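PDB 5TA0: glycoside Hydrolase from Bacteroides uniformis, which binds neoagarooctaose, an agarose oligosaccharide, and probably hydrolyses agarose from red algae in a gut symbiont. Local coordinates for residues Tyr530-Tyr535 with Phe547-Val552; Val561-Leu566 with Thr636-Asn641; Ser472-His477 with Val492-Ser497. All blocks are in the same frame, centred on the assembly; numbering follows the deposited sequence.

Interaction 1 of 3, residues Tyr530-Tyr535 with Phe547-Val552; sequences YYATDY and FNINNV. With EDO (1,2-ethanediol), chain I.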
loop_
_atom_site.group_PDB
_atom_site.type_symbol
_atom_site.label_atom_id
_atom_site.label_comp_id
_atom_site.label_asym_id
_atom_site.label_seq_id
_atom_site.Cartn_x
_atom_site.Cartn_y
_atom_site.Cartn_z
ATOM N N TYR A 530 -17.386 -5.591 -9.358
ATOM C CA TYR A 530 -18.237 -4.798 -10.240
ATOM C C TYR A 530 -18.533 -3.447 -9.614
ATOM O O TYR A 530 -18.683 -3.344 -8.396
ATOM C CB TYR A 530 -19.528 -5.544 -10.550
ATOM C CG TYR A 530 -19.340 -6.793 -11.361
ATOM C CD1 TYR A 530 -19.321 -6.752 -12.749
ATOM C CD2 TYR A 530 -19.185 -8.027 -10.748
ATOM C CE1 TYR A 530 -19.121 -7.901 -13.508
ATOM C CE2 TYR A 530 -19.020 -9.189 -11.507
ATOM C CZ TYR A 530 -18.972 -9.116 -12.876
ATOM O OH TYR A 530 -18.819 -10.266 -13.630
ATOM N N TYR A 531 -18.617 -2.430 -10.465
ATOM C CA TYR A 531 -18.816 -1.055 -10.029
ATOM C C TYR A 531 -20.205 -0.578 -10.419
ATOM O O TYR A 531 -20.802 -1.094 -11.354
ATOM C CB TYR A 531 -17.724 -0.170 -10.646
ATOM C CG TYR A 531 -16.365 -0.610 -10.179
ATOM C CD1 TYR A 531 -15.827 -0.122 -8.999
ATOM C CD2 TYR A 531 -15.656 -1.567 -10.879
ATOM C CE1 TYR A 531 -14.600 -0.585 -8.517
ATOM C CE2 TYR A 531 -14.422 -2.022 -10.428
ATOM C CZ TYR A 531 -13.903 -1.515 -9.247
ATOM O OH TYR A 531 -12.689 -1.991 -8.758
ATOM N N ALA A 532 -20.713 0.391 -9.692
ATOM C CA ALA A 532 -22.017 0.994 -9.991
ATOM C C ALA A 532 -21.894 2.040 -11.096
ATOM O O ALA A 532 -20.806 2.509 -11.462
ATOM C CB ALA A 532 -22.594 1.620 -8.740
ATOM N N THR A 533 -23.041 2.449 -11.634
ATOM C CA THR A 533 -23.067 3.467 -12.651
ATOM C C THR A 533 -22.814 4.876 -12.128
ATOM O O THR A 533 -22.491 5.748 -12.898
ATOM C CB THR A 533 -24.402 3.502 -13.411
ATOM O OG1 THR A 533 -25.463 3.800 -12.496
ATOM C CG2 THR A 533 -24.691 2.142 -14.087
ATOM N N ASP A 534 -22.975 5.088 -10.825
ATOM C CA ASP A 534 -22.827 6.410 -10.226
ATOM C C ASP A 534 -22.283 6.243 -8.808
ATOM O O ASP A 534 -22.118 5.126 -8.330
ATOM C CB ASP A 534 -24.197 7.122 -10.212
ATOM C CG ASP A 534 -24.103 8.627 -10.247
ATOM O OD1 ASP A 534 -23.026 9.213 -10.022
ATOM O OD2 ASP A 534 -25.169 9.238 -10.530
ATOM N N TYR A 535 -22.045 7.359 -8.125
ATOM C CA TYR A 535 -21.402 7.343 -6.824
ATOM C C TYR A 535 -21.723 8.637 -6.067
ATOM O O TYR A 535 -22.384 9.520 -6.618
ATOM C CB TYR A 535 -19.877 7.135 -7.009
ATOM C CG TYR A 535 -19.061 8.392 -7.202
ATOM C CD1 TYR A 535 -17.884 8.606 -6.467
ATOM C CD2 TYR A 535 -19.456 9.378 -8.116
ATOM C CE1 TYR A 535 -17.155 9.783 -6.616
ATOM C CE2 TYR A 535 -18.724 10.542 -8.285
ATOM C CZ TYR A 535 -17.565 10.740 -7.521
ATOM O OH TYR A 535 -16.843 11.913 -7.676
ATOM N N PHE A 547 -28.766 2.588 -6.603
ATOM C CA PHE A 547 -27.540 2.328 -7.365
ATOM C C PHE A 547 -27.773 1.126 -8.264
ATOM O O PHE A 547 -28.571 0.230 -7.937
ATOM C CB PHE A 547 -26.371 2.032 -6.429
ATOM C CG PHE A 547 -25.952 3.211 -5.611
ATOM C CD1 PHE A 547 -26.614 3.520 -4.429
ATOM C CD2 PHE A 547 -24.923 4.044 -6.030
ATOM C CE1 PHE A 547 -26.249 4.627 -3.673
ATOM C CE2 PHE A 547 -24.557 5.147 -5.266
ATOM C CZ PHE A 547 -25.225 5.442 -4.100
ATOM N N ASN A 548 -27.086 1.108 -9.391
ATOM C CA ASN A 548 -27.200 0.038 -10.371
ATOM C C ASN A 548 -25.840 -0.562 -10.668
ATOM O O ASN A 548 -24.910 0.172 -10.989
ATOM C CB ASN A 548 -27.795 0.583 -11.666
ATOM C CG ASN A 548 -29.213 1.068 -11.490
ATOM O OD1 ASN A 548 -29.456 2.267 -11.372
ATOM N ND2 ASN A 548 -30.136 0.144 -11.419
ATOM N N ILE A 549 -25.748 -1.894 -10.586
ATOM C CA ILE A 549 -24.525 -2.636 -10.888
ATOM C C ILE A 549 -24.903 -3.645 -11.956
ATOM O O ILE A 549 -25.639 -4.609 -11.675
ATOM C CB ILE A 549 -23.922 -3.302 -9.645
ATOM C CG1 ILE A 549 -23.556 -2.248 -8.587
ATOM C CG2 ILE A 549 -22.688 -4.119 -10.033
ATOM C CD1 ILE A 549 -22.917 -2.795 -7.328
ATOM N N ASN A 550 -24.378 -3.441 -13.160
ATOM C CA ASN A 550 -24.820 -4.151 -14.357
ATOM C C ASN A 550 -23.744 -4.996 -15.031
ATOM O O ASN A 550 -22.551 -4.859 -14.755
ATOM C CB ASN A 550 -25.372 -3.112 -15.350
ATOM C CG ASN A 550 -26.559 -2.342 -14.806
ATOM O OD1 ASN A 550 -27.355 -2.857 -14.017
ATOM N ND2 ASN A 550 -26.672 -1.070 -15.227
ATOM N N ASN A 551 -24.170 -5.878 -15.946
ATOM C CA ASN A 551 -23.317 -6.837 -16.646
ATOM C C ASN A 551 -22.577 -7.796 -15.696
ATOM O O ASN A 551 -21.460 -8.212 -15.974
ATOM C CB ASN A 551 -22.326 -6.130 -17.604
ATOM C CG ASN A 551 -22.756 -6.152 -19.072
ATOM O OD1 ASN A 551 -23.481 -7.052 -19.564
ATOM N ND2 ASN A 551 -22.233 -5.195 -19.815
ATOM N N VAL A 552 -23.226 -8.145 -14.582
ATOM C CA VAL A 552 -22.664 -9.098 -13.633
ATOM C C VAL A 552 -22.810 -10.507 -14.196
ATOM O O VAL A 552 -23.886 -10.908 -14.610
ATOM C CB VAL A 552 -23.375 -9.004 -12.273
ATOM C CG1 VAL A 552 -22.943 -10.130 -11.329
ATOM C CG2 VAL A 552 -23.141 -7.627 -11.646
HETATM C C1 EDO I . -20.783 5.216 -16.294
HETATM O O1 EDO I . -20.483 5.010 -14.916
HETATM C C2 EDO I . -21.133 3.879 -16.913
HETATM O O2 EDO I . -22.088 3.199 -16.099
HETATM O O HOH W 1 -22.896 -0.944 -13.261
HETATM O O HOH W 2 -25.543 3.553 -9.780
HETATM O O HOH W 3 -27.974 3.685 -13.786
#
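Where the two sheets of the C-terminal beta-sandwich come together, Tyr-530 to Tyr-535 of strand 523-538 run almost opposite to Phe-547 to Val-552, which begin on the outermost strand 545-549 of the other sheet. Tyr-530 holds its ring against Val-552: CA of Val-552 stands over one face, 4.0 Å from the ring centroid, in a CH-pi contact displaced toward the rim, and CG2 of Val-552 lies 3.9 Å from Tyr-530 CG. At the root of the same side chain, Tyr-530 CB packs on Ile-549 CG2 at 3.5 Å, while its hydroxyl is hydrogen-bonded to the backbone N of Lys-553. With an alanine here, Val-552 would probably lose the ring beneath it and the Lys-553 amide its acceptor.

A single direct hydrogen bond joins the backbones, Thr-533 N to Asn-548 O (3.0 Å), nearly along the C=O axis. The same oxygen meets Ala-532 CA at 3.2 Å in a CA-H...O contact and accepts from a water that also bridges Tyr-531 O and Asn-550 N. Thr-533 OG1, set between its backbone N and carbonyl carbon (chi1 61°), meets two waters, which pass the link on to Asn-548 N and OD1. Farther along, the Phe-547 ring turns its edge to Asp-534 O. The contact thus joins the edge strand of one sheet to a strand of the sheet facing it, as in a beta-sandwich.

Interaction 2 of 3, residues Val561-Leu566 with Thr636-Asn641; sequences VIRLGL and TMQIFN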
loop_
_atom_site.group_PDB
_atom_site.type_symbol
_atom_site.label_atom_id
_atom_site.label_comp_id
_atom_site.label_asym_id
_atom_site.label_seq_id
_atom_site.Cartn_x
_atom_site.Cartn_y
_atom_site.Cartn_z
ATOM N N VAL A 561 -20.678 -10.344 -2.064
ATOM C CA VAL A 561 -20.570 -9.319 -1.032
ATOM C C VAL A 561 -20.827 -7.949 -1.619
ATOM O O VAL A 561 -20.118 -7.528 -2.559
ATOM C CB VAL A 561 -19.181 -9.336 -0.367
ATOM C CG1 VAL A 561 -19.071 -8.199 0.684
ATOM C CG2 VAL A 561 -18.882 -10.689 0.249
ATOM N N ILE A 562 -21.791 -7.220 -1.055
ATOM C CA ILE A 562 -22.030 -5.837 -1.438
ATOM C C ILE A 562 -21.204 -4.963 -0.515
ATOM O O ILE A 562 -21.116 -5.211 0.696
ATOM C CB ILE A 562 -23.546 -5.500 -1.422
ATOM C CG1 ILE A 562 -24.196 -6.148 -2.643
ATOM C CG2 ILE A 562 -23.777 -3.992 -1.385
ATOM C CD1 ILE A 562 -25.706 -6.151 -2.600
ATOM N N ARG A 563 -20.596 -3.934 -1.099
ATOM C CA ARG A 563 -19.621 -3.078 -0.410
ATOM C C ARG A 563 -20.166 -1.647 -0.333
ATOM O O ARG A 563 -20.144 -0.923 -1.325
ATOM C CB ARG A 563 -18.287 -3.115 -1.164
ATOM C CG ARG A 563 -17.688 -4.513 -1.343
ATOM C CD ARG A 563 -16.520 -4.492 -2.318
ATOM N NE ARG A 563 -15.473 -3.611 -1.805
ATOM C CZ ARG A 563 -14.590 -3.927 -0.856
ATOM N NH1 ARG A 563 -14.475 -5.177 -0.402
ATOM N NH2 ARG A 563 -13.772 -3.005 -0.368
ATOM N N LEU A 564 -20.675 -1.257 0.840
ATOM C CA LEU A 564 -21.311 0.035 1.028
ATOM C C LEU A 564 -20.345 1.022 1.634
ATOM O O LEU A 564 -20.053 0.946 2.815
ATOM C CB LEU A 564 -22.541 -0.080 1.939
ATOM C CG LEU A 564 -23.580 -1.092 1.517
ATOM C CD1 LEU A 564 -24.710 -1.080 2.551
ATOM C CD2 LEU A 564 -24.131 -0.796 0.130
ATOM N N GLY A 565 -19.795 1.923 0.815
ATOM C CA GLY A 565 -18.934 2.975 1.379
ATOM C C GLY A 565 -19.823 4.061 1.975
ATOM O O GLY A 565 -20.610 4.666 1.241
ATOM N N LEU A 566 -19.661 4.314 3.282
ATOM C CA LEU A 566 -20.479 5.319 3.990
ATOM C C LEU A 566 -19.554 6.321 4.652
ATOM O O LEU A 566 -18.599 5.931 5.311
ATOM C CB LEU A 566 -21.358 4.655 5.048
ATOM C CG LEU A 566 -22.312 3.563 4.583
ATOM C CD1 LEU A 566 -23.126 3.077 5.775
ATOM C CD2 LEU A 566 -23.205 4.048 3.456
ATOM N N THR A 636 -20.206 -0.953 -4.500
ATOM C CA THR A 636 -19.561 -1.918 -5.406
ATOM C C THR A 636 -19.901 -3.317 -4.938
ATOM O O THR A 636 -20.500 -3.505 -3.894
ATOM C CB THR A 636 -18.038 -1.681 -5.496
ATOM O OG1 THR A 636 -17.415 -1.931 -4.224
ATOM C CG2 THR A 636 -17.737 -0.255 -5.933
ATOM N N MET A 637 -19.516 -4.321 -5.711
ATOM C CA MET A 637 -19.893 -5.710 -5.370
ATOM C C MET A 637 -18.813 -6.677 -5.806
ATOM O O MET A 637 -18.336 -6.619 -6.925
ATOM C CB MET A 637 -21.228 -6.062 -6.013
ATOM C CG MET A 637 -21.749 -7.448 -5.655
ATOM S SD MET A 637 -23.509 -7.656 -6.024
ATOM C CE MET A 637 -23.443 -7.585 -7.812
ATOM N N GLN A 638 -18.448 -7.586 -4.919
ATOM C CA GLN A 638 -17.609 -8.742 -5.261
ATOM C C GLN A 638 -18.476 -9.970 -5.477
ATOM O O GLN A 638 -19.350 -10.278 -4.666
ATOM C CB GLN A 638 -16.613 -9.049 -4.147
ATOM C CG GLN A 638 -15.513 -8.011 -4.004
ATOM C CD GLN A 638 -14.903 -8.089 -2.639
ATOM O OE1 GLN A 638 -15.518 -7.628 -1.671
ATOM N NE2 GLN A 638 -13.719 -8.681 -2.529
ATOM N N ILE A 639 -18.228 -10.643 -6.586
ATOM C CA ILE A 639 -18.868 -11.918 -6.940
ATOM C C ILE A 639 -17.783 -12.988 -6.902
ATOM O O ILE A 639 -16.694 -12.774 -7.435
ATOM C CB ILE A 639 -19.478 -11.808 -8.363
ATOM C CG1 ILE A 639 -20.576 -10.736 -8.385
ATOM C CG2 ILE A 639 -20.021 -13.139 -8.868
ATOM C CD1 ILE A 639 -21.782 -11.024 -7.530
ATOM N N PHE A 640 -18.084 -14.135 -6.282
ATOM C CA PHE A 640 -17.157 -15.254 -6.182
ATOM C C PHE A 640 -17.816 -16.449 -6.850
ATOM O O PHE A 640 -18.743 -17.018 -6.288
ATOM C CB PHE A 640 -16.870 -15.568 -4.718
ATOM C CG PHE A 640 -16.273 -14.407 -3.964
ATOM C CD1 PHE A 640 -14.892 -14.216 -3.942
ATOM C CD2 PHE A 640 -17.074 -13.514 -3.293
ATOM C CE1 PHE A 640 -14.328 -13.150 -3.260
ATOM C CE2 PHE A 640 -16.506 -12.437 -2.599
ATOM C CZ PHE A 640 -15.134 -12.261 -2.599
ATOM N N ASN A 641 -17.387 -16.764 -8.073
ATOM C CA ASN A 641 -17.981 -17.852 -8.856
ATOM C C ASN A 641 -17.170 -19.133 -8.744
ATOM O O ASN A 641 -15.950 -19.112 -8.874
ATOM C CB ASN A 641 -18.098 -17.416 -10.317
ATOM C CG ASN A 641 -19.201 -16.399 -10.527
ATOM O OD1 ASN A 641 -20.006 -16.158 -9.630
ATOM N ND2 ASN A 641 -19.262 -15.827 -11.716
HETATM O O HOH W 4 -17.698 0.288 -2.283
#
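The guanidinium of Arg-563 meets Thr-636 and Gln-638 of the neighbouring strand at its edge: Thr-636 OG1 lies in its plane, and Gln-638 OE1 takes a hydrogen bond from NH1 at 3.0 Å. The Gln-638 amide stands almost upright to the guanidinium, the planes 77° apart, and NH1 approaches OE1 from above the carbonyl plane, missing the lone pairs. The other flat group, the Phe-640 ring, receives Val-561 CG2 at its edge, 4.1 Å from CE2.

The arginine chain leaves the sheet and is bent at chi3 (61°), CD passing 3.3 Å from Thr-636 OG1. The remaining nitrogens of the group are taken up by acids of helix 298-315: NE pairs with Asp-305 and NH2 with Glu-301. These two carboxylates would help to keep the buried arginine charged and to fix its rotation. On the far side of Gln-638, NE2 is hydrogen-bonded to Glu-527, so both ends of the amide are engaged.

On the opposite face of the sheet Ile-562 and Met-637 form a non-hydrogen-bonded pair, with CG1 of Ile-562 3.8 Å from SD of Met-637, and both side chains reach strand 619-624 of the second sheet. Hydrogen-bonded pairs flank them: Val-561 and Gln-638 exchange two bonds of 2.9 Å between the N of each and the O of the other, and Arg-563 N meets Thr-636 O at 2.8 Å. A water bridges Arg-563 O and Thr-636 OG1. Such a two-faced antiparallel pair is typical of a beta-sandwich sheet, apolar where Ile-562 and Met-637 meet its partner sheet and here polar and charged toward the helix of the barrel domain.

Interaction 3 of 3, residues Ser472-His477 with Val492-Ser497; sequences SIEVRH and VYDAKS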
loop_
_atom_site.group_PDB
_atom_site.type_symbol
_atom_site.label_atom_id
_atom_site.label_comp_id
_atom_site.label_asym_id
_atom_site.label_seq_id
_atom_site.Cartn_x
_atom_site.Cartn_y
_atom_site.Cartn_z
ATOM N N SER A 472 3.988 -31.959 9.038
ATOM C CA SER A 472 4.336 -31.048 10.133
ATOM C C SER A 472 3.608 -29.720 9.988
ATOM O O SER A 472 3.154 -29.374 8.888
ATOM C CB SER A 472 5.832 -30.797 10.151
ATOM O OG SER A 472 6.232 -30.109 8.984
ATOM N N ILE A 473 3.497 -29.001 11.107
ATOM C CA ILE A 473 2.906 -27.652 11.155
ATOM C C ILE A 473 3.882 -26.759 11.896
ATOM O O ILE A 473 4.243 -27.064 13.049
ATOM C CB ILE A 473 1.532 -27.658 11.866
ATOM C CG1 ILE A 473 0.594 -28.671 11.185
ATOM C CG2 ILE A 473 0.909 -26.256 11.897
ATOM C CD1 ILE A 473 -0.746 -28.849 11.839
ATOM N N GLU A 474 4.330 -25.673 11.249
ATOM C CA GLU A 474 5.079 -24.618 11.921
ATOM C C GLU A 474 4.153 -23.422 12.112
ATOM O O GLU A 474 3.599 -22.894 11.145
ATOM C CB GLU A 474 6.325 -24.222 11.137
ATOM C CG GLU A 474 7.056 -23.027 11.726
ATOM C CD GLU A 474 8.357 -22.701 11.039
ATOM O OE1 GLU A 474 9.338 -23.470 11.170
ATOM O OE2 GLU A 474 8.451 -21.622 10.422
ATOM N N VAL A 475 3.999 -22.997 13.366
ATOM C CA VAL A 475 3.232 -21.810 13.717
ATOM C C VAL A 475 4.186 -20.664 13.936
ATOM O O VAL A 475 5.159 -20.786 14.682
ATOM C CB VAL A 475 2.436 -22.027 15.026
ATOM C CG1 VAL A 475 1.695 -20.765 15.466
ATOM C CG2 VAL A 475 1.492 -23.221 14.873
ATOM N N ARG A 476 3.899 -19.535 13.299
ATOM C CA ARG A 476 4.619 -18.276 13.526
ATOM C C ARG A 476 3.602 -17.236 13.990
ATOM O O ARG A 476 2.580 -17.043 13.341
ATOM C CB ARG A 476 5.268 -17.798 12.240
ATOM C CG ARG A 476 6.123 -18.824 11.514
ATOM C CD ARG A 476 6.559 -18.272 10.182
ATOM N NE ARG A 476 7.316 -19.241 9.406
ATOM C CZ ARG A 476 7.709 -19.020 8.157
ATOM N NH1 ARG A 476 7.399 -17.884 7.550
ATOM N NH2 ARG A 476 8.402 -19.939 7.508
ATOM N N HIS A 477 3.841 -16.614 15.152
ATOM C CA HIS A 477 2.870 -15.719 15.775
ATOM C C HIS A 477 3.609 -14.456 16.220
ATOM O O HIS A 477 4.536 -14.527 17.054
ATOM C CB HIS A 477 2.232 -16.430 16.976
ATOM C CG HIS A 477 1.091 -15.708 17.621
ATOM N ND1 HIS A 477 0.702 -15.989 18.916
ATOM C CD2 HIS A 477 0.252 -14.746 17.183
ATOM C CE1 HIS A 477 -0.339 -15.249 19.234
ATOM N NE2 HIS A 477 -0.637 -14.483 18.201
ATOM N N VAL A 492 7.860 -19.004 17.143
ATOM C CA VAL A 492 7.934 -19.968 16.023
ATOM C C VAL A 492 8.072 -21.345 16.653
ATOM O O VAL A 492 9.031 -21.585 17.397
ATOM C CB VAL A 492 9.124 -19.671 15.086
ATOM C CG1 VAL A 492 9.194 -20.686 13.939
ATOM C CG2 VAL A 492 9.029 -18.246 14.542
ATOM N N TYR A 493 7.130 -22.230 16.376
ATOM C CA TYR A 493 7.166 -23.559 17.004
ATOM C C TYR A 493 6.459 -24.580 16.158
ATOM O O TYR A 493 5.618 -24.246 15.331
ATOM C CB TYR A 493 6.566 -23.517 18.411
ATOM C CG TYR A 493 5.116 -23.125 18.500
ATOM C CD1 TYR A 493 4.748 -21.788 18.619
ATOM C CD2 TYR A 493 4.099 -24.080 18.460
ATOM C CE1 TYR A 493 3.424 -21.422 18.717
ATOM C CE2 TYR A 493 2.770 -23.723 18.553
ATOM C CZ TYR A 493 2.433 -22.392 18.699
ATOM O OH TYR A 493 1.118 -22.046 18.777
ATOM N N ASP A 494 6.830 -25.843 16.370
ATOM C CA ASP A 494 6.203 -26.964 15.695
ATOM C C ASP A 494 5.007 -27.456 16.496
ATOM O O ASP A 494 5.029 -27.453 17.722
ATOM C CB ASP A 494 7.227 -28.066 15.470
ATOM C CG ASP A 494 8.399 -27.598 14.609
ATOM O OD1 ASP A 494 8.186 -26.812 13.650
ATOM O OD2 ASP A 494 9.541 -28.007 14.895
ATOM N N ALA A 495 3.944 -27.842 15.798
ATOM C CA ALA A 495 2.689 -28.264 16.423
ATOM C C ALA A 495 2.289 -29.597 15.820
ATOM O O ALA A 495 2.434 -29.806 14.613
ATOM C CB ALA A 495 1.600 -27.236 16.201
ATOM N N LYS A 496 1.831 -30.515 16.669
ATOM C CA LYS A 496 1.378 -31.830 16.214
ATOM C C LYS A 496 0.014 -31.712 15.536
ATOM O O LYS A 496 -0.290 -32.431 14.590
ATOM C CB LYS A 496 1.314 -32.815 17.391
ATOM N N SER A 497 -0.798 -30.788 16.033
ATOM C CA SER A 497 -2.080 -30.466 15.431
ATOM C C SER A 497 -2.367 -29.006 15.735
ATOM O O SER A 497 -1.752 -28.434 16.639
ATOM C CB SER A 497 -3.175 -31.353 16.028
ATOM O OG SER A 497 -3.328 -31.104 17.412
HETATM O O HOH W 5 4.393 -30.619 13.247
#
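Ile-473 opens the contact through its carbonyl oxygen, which takes a hydrogen bond from Ala-495 N at 2.9 Å and also meets the CA-H of Asp-494. Its side chain shares a face of the sheet with Val-475, Tyr-493 and Ala-495, and its CD1 reaches on as far as CA of Ser-497.

Glu-474 lies on the other face, together with Arg-476, Val-492 and Asp-494. CG stands anti to the backbone N (chi1 174°), and the extended chain brings CD to 3.6 Å from Val-492 CG1, the carboxyl carbon resting against the methyl. OE2 is gripped by Arg-476 NE at 2.8 Å in a salt bridge, the oxygen lying in the guanidinium plane. OE1 is left 4.3 Å from Asp-494 OD1, a neighbouring like charge that the arginine would probably offset in part.

Val-475 sits at the centre of the pairing. Its N meets Tyr-493 O at 2.8 Å with a straight approach, and its O accepts from Tyr-493 N at 3.0 Å, so the two residues make a regular antiparallel hydrogen-bonded pair. The strands are the arms of a beta hairpin, 472-481 and 487-495, with the second arm outermost in the large sheet of the porphyranase-type beta-sandwich. Tyr-493 holds CG between its backbone N and carbonyl carbon (chi1 62°), which lays the ring over Val-475: CB of the valine stands 3.9 Å from the ring centroid, over the face, in a CH-pi contact. The two side chains run alongside each other, and both also touch Phe-501 of strand 500-503.

Arg-476, paired with Val-492 at a non-hydrogen-bonded position, packs CG on Val-492 CG2. Beyond the salt bridge to Glu-474, its NH1 is hydrogen-bonded to the carbonyls of Leu-416 and Lys-418, at the end of helix 411-416, and NH2 pairs with Asp-419.

Along the chain interaction 3 comes first, then interaction 1, then interaction 2. Interactions 1 and 2 are neighbours, their centres 10 Å apart: strands 523-538 and 631-642 lie side by side in one five-stranded sheet, and they are joined by a probable hydrogen bond from Tyr-530 N to Met-637 O, with Tyr-531 packing on Thr-636. The 530-535 contact ties that sheet to its partner sheet, while the 561-566 contact extends it by one strand. Interaction 3 stands apart, about 44 Å from interaction 1 and 35 Å from interaction 2 between centres, in the nine-stranded sheet. The contacts thus belong to two beta modules accompanying the barrel that holds the glycan.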